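Local coordinates for protein amine oxidase (Emericella nidulans, PDB 3PGB) that probably oxidises primary amines to aldehydes, as a copper amine oxidase with one copper site and one topaquinone cofactor in each subunit, at residues Ile234-Met239 with Ser262-Arg267; Arg178-Asp183 with Asn663-His668. All coordinates share one frame; numbering follows the deposited sequence.

Contact 1 pairs two neighbouring strands, and contact 2 sets the loop 178-183 against a segment of the copper amine oxidase enzyme domain. Their centres lie about 12 Å apart. In sequence, contact 1 falls inside the long loop that contact 2 closes. They also touch directly: Arg-267 NH2 of contact 1 forms a salt bridge with Asp-183 OD1 of contact 2 at 3.1 Å, and Arg-236 NH2 makes a long, weak ion pair with Glu-181 OE2. Ile-234 CD1 also packs on Val-180 CG2. Neither contact belongs to the copper or topaquinone site; the bound group closest at hand is a glycan mannose at Arg-267.

Contact 1: residues Ile234-Met239 with Ser262-Arg267; sequences IIRWDM and SDVTGR. With MAN (alpha-D-mannopyranose), chain B.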
ATOM      1  N   ILE A 234      -5.838  40.488  15.641  1.00 25.97           N
ATOM      2  CA  ILE A 234      -5.685  39.693  14.427  1.00 25.47           C
ATOM      3  C   ILE A 234      -4.382  40.097  13.755  1.00 24.99           C
ATOM      4  O   ILE A 234      -4.242  41.238  13.310  1.00 25.03           O
ATOM      5  CB  ILE A 234      -6.869  39.895  13.468  1.00 25.56           C
ATOM      6  CG1 ILE A 234      -8.109  39.167  14.007  1.00 25.77           C
ATOM      7  CG2 ILE A 234      -6.526  39.379  12.075  1.00 25.23           C
ATOM      8  CD1 ILE A 234      -9.418  39.676  13.424  1.00 26.63           C
ATOM      9  N   ILE A 235      -3.434  39.162  13.685  1.00 24.29           N
ATOM     10  CA  ILE A 235      -2.069  39.468  13.247  1.00 23.78           C
ATOM     11  C   ILE A 235      -1.669  38.675  12.003  1.00 23.36           C
ATOM     12  O   ILE A 235      -1.998  37.498  11.866  1.00 23.30           O
ATOM     13  CB  ILE A 235      -1.043  39.226  14.398  1.00 23.83           C
ATOM     14  CG1 ILE A 235      -1.150  40.343  15.447  1.00 23.87           C
ATOM     15  CG2 ILE A 235       0.377  39.155  13.866  1.00 23.51           C
ATOM     16  CD1 ILE A 235      -0.196  40.189  16.627  1.00 23.89           C
ATOM     17  N   ARG A 236      -0.945  39.350  11.115  1.00 22.94           N
ATOM     18  CA  ARG A 236      -0.477  38.803   9.851  1.00 22.66           C
ATOM     19  C   ARG A 236       1.037  38.655   9.878  1.00 22.08           C
ATOM     20  O   ARG A 236       1.729  39.471  10.475  1.00 22.08           O
ATOM     21  CB  ARG A 236      -0.791  39.774   8.710  1.00 23.11           C
ATOM     22  CG  ARG A 236      -2.114  39.590   7.988  1.00 23.98           C
ATOM     23  CD  ARG A 236      -1.924  39.900   6.514  1.00 24.94           C
ATOM     24  NE  ARG A 236      -3.127  39.646   5.737  1.00 26.63           N
ATOM     25  CZ  ARG A 236      -3.145  39.251   4.464  1.00 27.89           C
ATOM     26  NH1 ARG A 236      -2.018  39.041   3.782  1.00 26.90           N
ATOM     27  NH2 ARG A 236      -4.315  39.047   3.866  1.00 29.42           N
ATOM     28  N   TRP A 237       1.537  37.617   9.215  1.00 21.40           N
ATOM     29  CA  TRP A 237       2.941  37.502   8.835  1.00 20.73           C
ATOM     30  C   TRP A 237       2.954  37.259   7.331  1.00 20.77           C
ATOM     31  O   TRP A 237       2.373  36.280   6.860  1.00 20.65           O
ATOM     32  CB  TRP A 237       3.606  36.319   9.538  1.00 20.59           C
ATOM     33  CG  TRP A 237       4.333  36.647  10.813  1.00 19.53           C
ATOM     34  CD1 TRP A 237       3.953  36.321  12.083  1.00 17.87           C
ATOM     35  CD2 TRP A 237       5.587  37.328  10.934  1.00 19.03           C
ATOM     36  NE1 TRP A 237       4.882  36.764  12.983  1.00 17.49           N
ATOM     37  CE2 TRP A 237       5.897  37.386  12.308  1.00 18.21           C
ATOM     38  CE3 TRP A 237       6.473  37.904  10.014  1.00 18.95           C
ATOM     39  CZ2 TRP A 237       7.057  37.999  12.787  1.00 18.36           C
ATOM     40  CZ3 TRP A 237       7.626  38.516  10.493  1.00 18.89           C
ATOM     41  CH2 TRP A 237       7.906  38.556  11.867  1.00 18.54           C
ATOM     42  N   ASP A 238       3.599  38.141   6.576  1.00 20.72           N
ATOM     43  CA  ASP A 238       3.634  38.024   5.121  1.00 20.82           C
ATOM     44  C   ASP A 238       5.058  37.980   4.593  1.00 21.03           C
ATOM     45  O   ASP A 238       6.000  38.398   5.266  1.00 20.98           O
ATOM     46  CB  ASP A 238       2.884  39.185   4.473  1.00 20.94           C
ATOM     47  CG  ASP A 238       1.417  39.204   4.840  1.00 20.86           C
ATOM     48  OD1 ASP A 238       0.674  38.324   4.367  1.00 21.26           O
ATOM     49  OD2 ASP A 238       1.006  40.102   5.599  1.00 20.97           O
ATOM     50  N   MET A 239       5.190  37.485   3.369  1.00 21.31           N
ATOM     51  CA  MET A 239       6.485  37.281   2.733  1.00 21.53           C
ATOM     52  C   MET A 239       6.418  37.754   1.287  1.00 21.33           C
ATOM     53  O   MET A 239       5.358  37.704   0.665  1.00 21.37           O
ATOM     54  CB  MET A 239       6.825  35.796   2.774  1.00 21.59           C
ATOM     55  CG  MET A 239       8.256  35.440   2.449  1.00 22.85           C
ATOM     56  SD  MET A 239       8.384  33.661   2.169  1.00 26.77           S
ATOM     57  CE  MET A 239      10.129  33.415   2.372  1.00 25.43           C
ATOM     58  N   SER A 262       2.257  42.281  10.876  1.00 20.80           N
ATOM     59  CA  SER A 262       1.261  43.358  10.892  1.00 21.11           C
ATOM     60  C   SER A 262       0.128  43.064  11.869  1.00 21.40           C
ATOM     61  O   SER A 262      -0.409  41.960  11.882  1.00 21.06           O
ATOM     62  CB  SER A 262       0.662  43.545   9.495  1.00 21.24           C
ATOM     63  OG  SER A 262       1.657  43.826   8.516  1.00 21.09           O
ATOM     64  N   ASP A 263      -0.224  44.051  12.691  1.00 21.86           N
ATOM     65  CA  ASP A 263      -1.460  43.985  13.469  1.00 22.19           C
ATOM     66  C   ASP A 263      -2.555  44.614  12.616  1.00 22.35           C
ATOM     67  O   ASP A 263      -2.574  45.833  12.431  1.00 22.27           O
ATOM     68  CB  ASP A 263      -1.324  44.714  14.816  1.00 22.27           C
ATOM     69  CG  ASP A 263      -2.565  44.557  15.704  1.00 22.24           C
ATOM     70  OD1 ASP A 263      -3.697  44.726  15.207  1.00 22.53           O
ATOM     71  OD2 ASP A 263      -2.408  44.281  16.911  1.00 22.59           O
ATOM     72  N   VAL A 264      -3.448  43.776  12.094  1.00 22.47           N
ATOM     73  CA  VAL A 264      -4.542  44.232  11.240  1.00 22.73           C
ATOM     74  C   VAL A 264      -5.898  44.099  11.946  1.00 22.74           C
ATOM     75  O   VAL A 264      -6.907  43.779  11.322  1.00 22.72           O
ATOM     76  CB  VAL A 264      -4.546  43.466   9.892  1.00 22.91           C
ATOM     77  CG1 VAL A 264      -5.644  43.989   8.981  1.00 23.84           C
ATOM     78  CG2 VAL A 264      -3.192  43.606   9.190  1.00 22.55           C
ATOM     79  N   THR A 265      -5.919  44.368  13.250  1.00 22.93           N
ATOM     80  CA  THR A 265      -7.150  44.291  14.029  1.00 23.03           C
ATOM     81  C   THR A 265      -8.074  45.443  13.650  1.00 23.47           C
ATOM     82  O   THR A 265      -7.648  46.602  13.577  1.00 23.38           O
ATOM     83  CB  THR A 265      -6.874  44.339  15.548  1.00 23.03           C
ATOM     84  OG1 THR A 265      -5.766  43.486  15.867  1.00 22.90           O
ATOM     85  CG2 THR A 265      -8.102  43.888  16.335  1.00 22.37           C
ATOM     86  N   GLY A 266      -9.339  45.111  13.397  1.00 23.83           N
ATOM     87  CA  GLY A 266     -10.327  46.092  12.963  1.00 23.96           C
ATOM     88  C   GLY A 266     -10.257  46.340  11.473  1.00 24.22           C
ATOM     89  O   GLY A 266      -9.370  45.823  10.790  1.00 24.22           O
ATOM     90  N   ARG A 267     -11.199  47.140  10.977  1.00 24.60           N
ATOM     91  CA  ARG A 267     -11.318  47.442   9.548  1.00 24.88           C
ATOM     92  C   ARG A 267     -10.899  48.873   9.188  1.00 25.35           C
ATOM     93  O   ARG A 267     -11.207  49.347   8.091  1.00 25.48           O
ATOM     94  CB  ARG A 267     -12.759  47.232   9.085  1.00 24.87           C
ATOM     95  CG  ARG A 267     -13.375  45.898   9.467  1.00 24.21           C
ATOM     96  CD  ARG A 267     -14.693  45.695   8.741  1.00 23.58           C
ATOM     97  NE  ARG A 267     -14.495  45.580   7.298  1.00 23.82           N
ATOM     98  CZ  ARG A 267     -15.463  45.391   6.403  1.00 23.24           C
ATOM     99  NH1 ARG A 267     -16.731  45.287   6.775  1.00 22.91           N
ATOM    100  NH2 ARG A 267     -15.152  45.301   5.118  1.00 23.98           N
TER
HETATM  101  C1  MAN B   4     -14.797  54.090   6.819  1.00 35.53           C
HETATM  102  C2  MAN B   4     -13.337  53.658   6.772  1.00 35.45           C
HETATM  103  C3  MAN B   4     -13.227  52.235   7.322  1.00 35.31           C
HETATM  104  C4  MAN B   4     -13.816  52.186   8.723  1.00 34.94           C
HETATM  105  C5  MAN B   4     -15.264  52.663   8.696  1.00 34.66           C
HETATM  106  C6  MAN B   4     -15.824  52.688  10.115  1.00 34.35           C
HETATM  107  O2  MAN B   4     -12.545  54.571   7.498  1.00 35.15           O
HETATM  108  O3  MAN B   4     -11.893  51.776   7.323  1.00 34.94           O
HETATM  109  O4  MAN B   4     -13.758  50.869   9.208  1.00 35.19           O
HETATM  110  O5  MAN B   4     -15.335  53.958   8.128  1.00 35.22           O
HETATM  111  O6  MAN B   4     -17.129  53.217  10.141  1.00 34.12           O
HETATM  112  O   HOH W   1       1.931  41.395   7.701  1.00 15.84           O
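Thr-265 OG1 is gripped from two sides: it accepts the backbone N-H of Ile-234 at 3.0 Å in a nearly straight bond (166°), and gives its own proton to Asp-263 OD1. The hydroxyl lies beside its own backbone N, anti to the carbonyl carbon (chi1 -44°). Asp-263 OD1 also takes the N-H of Thr-265 at 3.0 Å, closing an Asx turn just where strand 255-263 ends. The carboxylate thereby fixes the rotation of the hydroxyl, leaving the oxygen to accept from Ile-234 N. Within the turn, Val-264 N gives its N-H to Ile-234 O at 2.9 Å. Regular antiparallel pairing follows. Arg-236 and Ser-262 form a hydrogen-bonded pair, Arg-236 N meeting Ser-262 O at 2.8 Å and Ser-262 N returning to Arg-236 O. Ile-235 and Asp-263 form the non-hydrogen-bonded pair; separately, Ile-235 CG2 comes 3.5 Å from Ser-262 O. On the Arg-236 face, a water joins Asp-238 OD2 to Ser-262 OG, which is also bonded to Trp-191 NE1. The Arg-236 chain bends at chi2, and its NH1 bridges to Asp-238 OD1 at 2.8 Å. Further along, Arg-267 O accepts from mannose O3 at 2.6 Å, and weakly from O4. Within a five-stranded antiparallel sheet, strand 235-242 runs between 219-223 and 255-263; helix 186-198 packs on Arg-236 and Asp-238, while Trp-237 and Met-239 meet helix 394-398, and Trp-237 also touches Trp-565 of the second subunit.

Contact 2: residues Arg178-Asp183 with Asn663-His668; sequences RNVEPD and NSQDIH
Gln-665 CB lies 3.2 Å from Arg-178 O, and CG stays near the same carbonyl. The chain then bends (chi2 -55°), which brings CD over to Val-180 CG1 at 3.7 Å. At the tip, OE1 accepts the N-H of Val-180 at 2.9 Å, the donor standing 39° above the amide plane. A water donates to this oxygen and to Asn-179 OD1. Asn-179 OD1 also takes Glu-181 N at 3.1 Å, an Asx turn that shapes the loop between strand 176-178 and helix 186-198, while Asn-179 ND2 is held by Asn-137. Gln-665 NE2 bonds to Ser-664 OG at 3.0 Å, nearly in its own amide plane. It gives a second proton to a water that bridges to Glu-181 OE1. These bonds hold the Gln-665 amide in one orientation, and the short 3-10 turn around Ser-664 carries it. Its backbone oxygen is used too: Arg-178, extended from CG to NE, brings NE to Gln-665 O at 2.8 Å, near the guanidinium plane. Val-180 CG2 lies over one face of that guanidinium, toward the rim, and Gln-229 OE1 takes NH2. Asp-666 OD2 pairs with Arg-171, and a water links it to Arg-178 N.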
ATOM      1  N   ARG A 178     -17.201  34.990  13.155  1.00 20.03           N
ATOM      2  CA  ARG A 178     -16.611  36.200  12.604  1.00 20.31           C
ATOM      3  C   ARG A 178     -15.944  35.922  11.264  1.00 20.44           C
ATOM      4  O   ARG A 178     -15.566  34.785  10.969  1.00 20.54           O
ATOM      5  CB  ARG A 178     -15.591  36.802  13.572  1.00 20.38           C
ATOM      6  CG  ARG A 178     -14.351  35.962  13.788  1.00 20.77           C
ATOM      7  CD  ARG A 178     -13.393  36.676  14.695  1.00 21.38           C
ATOM      8  NE  ARG A 178     -12.204  35.883  14.977  1.00 21.76           N
ATOM      9  CZ  ARG A 178     -11.207  36.281  15.763  1.00 22.39           C
ATOM     10  NH1 ARG A 178     -11.244  37.473  16.356  1.00 23.43           N
ATOM     11  NH2 ARG A 178     -10.166  35.488  15.960  1.00 21.94           N
ATOM     12  N   ASN A 179     -15.813  36.969  10.458  1.00 20.37           N
ATOM     13  CA  ASN A 179     -15.056  36.911   9.219  1.00 20.35           C
ATOM     14  C   ASN A 179     -13.738  37.632   9.469  1.00 20.69           C
ATOM     15  O   ASN A 179     -13.700  38.861   9.579  1.00 20.82           O
ATOM     16  CB  ASN A 179     -15.851  37.562   8.081  1.00 20.27           C
ATOM     17  CG  ASN A 179     -15.131  37.501   6.738  1.00 19.38           C
ATOM     18  OD1 ASN A 179     -13.937  37.213   6.663  1.00 18.32           O
ATOM     19  ND2 ASN A 179     -15.864  37.780   5.673  1.00 17.88           N
ATOM     20  N   VAL A 180     -12.662  36.859   9.574  1.00 21.03           N
ATOM     21  CA  VAL A 180     -11.363  37.388   9.998  1.00 21.22           C
ATOM     22  C   VAL A 180     -10.565  38.017   8.844  1.00 21.52           C
ATOM     23  O   VAL A 180      -9.533  38.649   9.081  1.00 21.39           O
ATOM     24  CB  VAL A 180     -10.522  36.281  10.716  1.00 21.23           C
ATOM     25  CG1 VAL A 180      -9.685  35.475   9.717  1.00 20.78           C
ATOM     26  CG2 VAL A 180      -9.637  36.895  11.774  1.00 20.69           C
ATOM     27  N   GLU A 181     -11.044  37.845   7.609  1.00 22.04           N
ATOM     28  CA  GLU A 181     -10.427  38.468   6.434  1.00 22.59           C
ATOM     29  C   GLU A 181     -11.453  39.213   5.575  1.00 22.69           C
ATOM     30  O   GLU A 181     -11.679  38.851   4.422  1.00 22.64           O
ATOM     31  CB  GLU A 181      -9.701  37.415   5.592  1.00 22.76           C
ATOM     32  CG  GLU A 181      -8.595  36.686   6.355  1.00 23.74           C
ATOM     33  CD  GLU A 181      -7.562  36.040   5.442  1.00 24.51           C
ATOM     34  OE1 GLU A 181      -7.404  34.802   5.515  1.00 24.33           O
ATOM     35  OE2 GLU A 181      -6.909  36.772   4.661  1.00 24.70           O
ATOM     36  N   PRO A 182     -12.068  40.270   6.133  1.00 22.99           N
ATOM     37  CA  PRO A 182     -13.105  41.008   5.419  1.00 23.26           C
ATOM     38  C   PRO A 182     -12.583  42.067   4.458  1.00 23.60           C
ATOM     39  O   PRO A 182     -13.358  42.586   3.652  1.00 23.64           O
ATOM     40  CB  PRO A 182     -13.870  41.690   6.548  1.00 23.30           C
ATOM     41  CG  PRO A 182     -12.837  41.956   7.572  1.00 23.14           C
ATOM     42  CD  PRO A 182     -11.816  40.850   7.464  1.00 22.89           C
ATOM     43  N   ASP A 183     -11.294  42.391   4.541  1.00 24.15           N
ATOM     44  CA  ASP A 183     -10.727  43.502   3.770  1.00 24.75           C
ATOM     45  C   ASP A 183      -9.638  43.037   2.805  1.00 25.06           C
ATOM     46  O   ASP A 183      -8.572  43.635   2.728  1.00 25.22           O
ATOM     47  CB  ASP A 183     -10.164  44.553   4.730  1.00 24.69           C
ATOM     48  CG  ASP A 183     -11.215  45.102   5.668  1.00 24.83           C
ATOM     49  OD1 ASP A 183     -12.141  45.790   5.193  1.00 23.70           O
ATOM     50  OD2 ASP A 183     -11.113  44.843   6.886  1.00 25.87           O
ATOM     51  N   ASN A 663     -13.754  27.196  10.680  1.00 14.81           N
ATOM     52  CA  ASN A 663     -13.023  26.952  11.931  1.00 14.43           C
ATOM     53  C   ASN A 663     -11.785  27.869  11.995  1.00 14.47           C
ATOM     54  O   ASN A 663     -11.422  28.366  13.056  1.00 14.71           O
ATOM     55  CB  ASN A 663     -12.593  25.478  12.070  1.00 14.24           C
ATOM     56  CG  ASN A 663     -13.724  24.548  12.563  1.00 13.72           C
ATOM     57  OD1 ASN A 663     -14.868  24.961  12.769  1.00 12.26           O
ATOM     58  ND2 ASN A 663     -13.385  23.279  12.749  1.00 12.62           N
ATOM     59  N   SER A 664     -11.158  28.095  10.845  1.00 14.53           N
ATOM     60  CA  SER A 664      -9.998  28.981  10.719  1.00 14.61           C
ATOM     61  C   SER A 664     -10.265  30.445  11.095  1.00 14.66           C
ATOM     62  O   SER A 664      -9.331  31.202  11.337  1.00 14.38           O
ATOM     63  CB  SER A 664      -9.507  28.960   9.273  1.00 14.77           C
ATOM     64  OG  SER A 664     -10.507  29.465   8.406  1.00 14.19           O
ATOM     65  N   GLN A 665     -11.531  30.848  11.104  1.00 14.84           N
ATOM     66  CA  GLN A 665     -11.889  32.235  11.387  1.00 14.88           C
ATOM     67  C   GLN A 665     -11.893  32.528  12.883  1.00 15.06           C
ATOM     68  O   GLN A 665     -11.772  33.683  13.285  1.00 14.75           O
ATOM     69  CB  GLN A 665     -13.253  32.580  10.774  1.00 14.78           C
ATOM     70  CG  GLN A 665     -13.325  32.373   9.266  1.00 14.19           C
ATOM     71  CD  GLN A 665     -12.238  33.118   8.518  1.00 13.89           C
ATOM     72  OE1 GLN A 665     -12.388  34.301   8.198  1.00 13.55           O
ATOM     73  NE2 GLN A 665     -11.130  32.426   8.230  1.00 12.78           N
ATOM     74  N   ASP A 666     -12.019  31.482  13.697  1.00 15.34           N
ATOM     75  CA  ASP A 666     -12.064  31.632  15.149  1.00 15.54           C
ATOM     76  C   ASP A 666     -11.498  30.369  15.821  1.00 15.87           C
ATOM     77  O   ASP A 666     -12.231  29.543  16.372  1.00 15.44           O
ATOM     78  CB  ASP A 666     -13.506  31.913  15.583  1.00 15.72           C
ATOM     79  CG  ASP A 666     -13.600  32.529  16.965  1.00 15.45           C
ATOM     80  OD1 ASP A 666     -12.660  32.367  17.767  1.00 15.43           O
ATOM     81  OD2 ASP A 666     -14.633  33.175  17.245  1.00 15.46           O
ATOM     82  N   ILE A 667     -10.177  30.242  15.777  1.00 16.24           N
ATOM     83  CA  ILE A 667      -9.515  29.018  16.218  1.00 16.78           C
ATOM     84  C   ILE A 667      -9.658  28.757  17.720  1.00 17.22           C
ATOM     85  O   ILE A 667      -9.523  27.618  18.166  1.00 17.16           O
ATOM     86  CB  ILE A 667      -8.023  28.985  15.793  1.00 16.77           C
ATOM     87  CG1 ILE A 667      -7.190  30.013  16.562  1.00 16.53           C
ATOM     88  CG2 ILE A 667      -7.895  29.210  14.283  1.00 16.62           C
ATOM     89  CD1 ILE A 667      -5.786  30.210  15.989  1.00 16.21           C
ATOM     90  N   HIS A 668      -9.947  29.801  18.490  1.00 17.80           N
ATOM     91  CA  HIS A 668     -10.203  29.650  19.928  1.00 18.17           C
ATOM     92  C   HIS A 668     -11.659  29.286  20.244  1.00 18.24           C
ATOM     93  O   HIS A 668     -11.952  28.826  21.344  1.00 18.51           O
ATOM     94  CB  HIS A 668      -9.794  30.919  20.676  1.00 18.22           C
ATOM     95  CG  HIS A 668      -8.311  31.117  20.745  1.00 19.19           C
ATOM     96  ND1 HIS A 668      -7.514  30.464  21.661  1.00 20.53           N
ATOM     97  CD2 HIS A 668      -7.478  31.885  20.001  1.00 19.89           C
ATOM     98  CE1 HIS A 668      -6.255  30.827  21.483  1.00 20.89           C
ATOM     99  NE2 HIS A 668      -6.206  31.693  20.485  1.00 20.16           N
TER
HETATM  100  O   HOH W   2     -16.768  34.670  16.232  1.00 15.49           O
HETATM  101  O   HOH W   3     -12.587  34.902   5.621  1.00 20.53           O
HETATM  102  O   HOH W   4      -8.794  33.085   7.089  1.00  9.75           O